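Orotidine 5'-phosphate decarboxylase (Pyrococcus horikoshii, PDB 2CZF) probably catalyses the decarboxylation of orotidine 5'-monophosphate to uridine 5'-monophosphate, the last step of de novo UMP synthesis, and works as a homodimer. Local coordinates at residues I28-P33 with V52-D57. Numbering follows the deposited sequence.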
# COMPACT_ATOMS: atom_id res chain seq x y z
N ILE A 28 -10.14 16.58 0.39
CA ILE A 28 -8.92 16.60 1.19
C ILE A 28 -8.31 15.22 0.98
O ILE A 28 -8.99 14.22 1.18
CB ILE A 28 -9.23 16.74 2.69
CG1 ILE A 28 -9.91 18.08 2.98
CG2 ILE A 28 -7.93 16.60 3.49
CD1 ILE A 28 -10.43 18.22 4.40
N LYS A 29 -7.03 15.17 0.60
CA LYS A 29 -6.37 13.88 0.39
C LYS A 29 -5.42 13.57 1.55
O LYS A 29 -4.55 14.39 1.86
CB LYS A 29 -5.57 13.87 -0.92
CG LYS A 29 -4.82 12.55 -1.18
CD LYS A 29 -4.06 12.53 -2.50
CE LYS A 29 -2.70 13.20 -2.41
NZ LYS A 29 -1.84 12.49 -1.43
N VAL A 30 -5.58 12.42 2.19
CA VAL A 30 -4.67 12.03 3.27
C VAL A 30 -3.92 10.76 2.86
O VAL A 30 -4.43 9.94 2.09
CB VAL A 30 -5.42 11.77 4.61
CG1 VAL A 30 -6.31 12.96 4.95
CG2 VAL A 30 -6.23 10.50 4.53
N ASN A 31 -2.71 10.59 3.39
CA ASN A 31 -1.90 9.44 3.06
C ASN A 31 -1.59 8.55 4.27
O ASN A 31 -2.06 8.81 5.39
CB ASN A 31 -0.59 9.91 2.42
CG ASN A 31 0.16 10.89 3.29
OD1 ASN A 31 -0.05 10.95 4.51
ND2 ASN A 31 1.05 11.67 2.68
N TRP A 32 -0.80 7.50 4.05
CA TRP A 32 -0.47 6.61 5.15
C TRP A 32 0.28 7.29 6.29
O TRP A 32 -0.02 7.04 7.46
CB TRP A 32 0.35 5.41 4.66
CG TRP A 32 -0.45 4.34 3.98
CD1 TRP A 32 -0.24 3.84 2.73
CD2 TRP A 32 -1.54 3.58 4.55
NE1 TRP A 32 -1.13 2.81 2.48
CE2 TRP A 32 -1.94 2.63 3.57
CE3 TRP A 32 -2.21 3.60 5.78
CZ2 TRP A 32 -2.99 1.71 3.79
CZ3 TRP A 32 -3.26 2.68 6.00
CH2 TRP A 32 -3.63 1.75 5.00
N PRO A 33 1.26 8.17 5.99
CA PRO A 33 1.96 8.81 7.12
C PRO A 33 1.04 9.51 8.11
O PRO A 33 1.16 9.32 9.32
CB PRO A 33 2.94 9.76 6.42
CG PRO A 33 3.26 8.99 5.15
CD PRO A 33 1.87 8.55 4.71
N VAL A 52 -15.44 18.79 4.09
CA VAL A 52 -14.95 18.44 2.75
C VAL A 52 -14.74 16.94 2.55
O VAL A 52 -14.25 16.26 3.45
CB VAL A 52 -13.61 19.15 2.47
CG1 VAL A 52 -13.24 19.01 1.01
CG2 VAL A 52 -13.70 20.62 2.87
N GLU A 53 -15.11 16.42 1.38
CA GLU A 53 -14.93 15.00 1.09
C GLU A 53 -13.47 14.62 1.28
O GLU A 53 -12.58 15.47 1.20
CB GLU A 53 -15.41 14.65 -0.33
CG GLU A 53 -16.92 14.47 -0.42
CD GLU A 53 -17.40 14.04 -1.79
OE1 GLU A 53 -18.54 13.53 -1.88
OE2 GLU A 53 -16.65 14.23 -2.78
N ILE A 54 -13.21 13.34 1.53
CA ILE A 54 -11.83 12.91 1.74
C ILE A 54 -11.41 11.74 0.86
O ILE A 54 -12.16 10.78 0.65
CB ILE A 54 -11.60 12.56 3.23
CG1 ILE A 54 -10.20 11.97 3.42
CG2 ILE A 54 -12.65 11.60 3.71
CD1 ILE A 54 -9.80 11.76 4.88
N ILE A 55 -10.19 11.85 0.34
CA ILE A 55 -9.57 10.84 -0.51
C ILE A 55 -8.47 10.21 0.33
O ILE A 55 -7.58 10.91 0.81
CB ILE A 55 -8.88 11.45 -1.76
CG1 ILE A 55 -9.91 12.06 -2.71
CG2 ILE A 55 -8.07 10.38 -2.49
CD1 ILE A 55 -9.28 12.75 -3.92
N ALA A 56 -8.53 8.89 0.51
CA ALA A 56 -7.49 8.20 1.27
C ALA A 56 -6.48 7.68 0.25
O ALA A 56 -6.73 6.70 -0.45
CB ALA A 56 -8.09 7.04 2.07
N ASP A 57 -5.34 8.36 0.14
CA ASP A 57 -4.31 7.98 -0.80
C ASP A 57 -3.56 6.80 -0.21
O ASP A 57 -2.53 6.98 0.44
CB ASP A 57 -3.35 9.15 -1.02
CG ASP A 57 -2.37 8.89 -2.14
OD1 ASP A 57 -2.42 7.78 -2.72
OD2 ASP A 57 -1.55 9.78 -2.44
O HOH W 1 0.49 6.87 1.31
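K29 reaches across to D57 on the inner face of the barrel, where its ammonium NZ makes a salt bridge of 2.9 Å to D57 OD2, using the anti lone pair of that oxygen. The lysine chain leaves its strand extended, with CG and CD alongside D57 CB, and then bends at chi3 (82°) and chi4 (62°), which turns NZ back to the carboxylate. NZ also donates to O3' of the bound xanthosine monophosphate, while D57 OD1 pairs with the active-site K59, so the aspartate is gripped by a lysine at each oxygen. A methionine in place of K29 would probably leave D57 leaning on K59 alone of these two lysines, with OD2 stripped of this bond and the nucleotide O3' of this donor.

On the opposite face, CD1 of I54 meets both branches of V30, 3.7 Å from CG1, and I28 lays its CG1-CD1 arm across V52 at about a right angle. Parallel backbone pairing sets this register: V30 N donates to I55 O, and D57 N returns a 2.7 Å bond to V30 O. Past the end of this pairing, where helix 32-38 begins, one water accepts from W32 N and donates to D57 O.

These neighbouring strands of the TIM barrel, 27-31 and 53-60, lie between strands 2-5 and 81-85; helix 41-47 packs on V30 and I54, and W32 stacks on W32 of the second subunit.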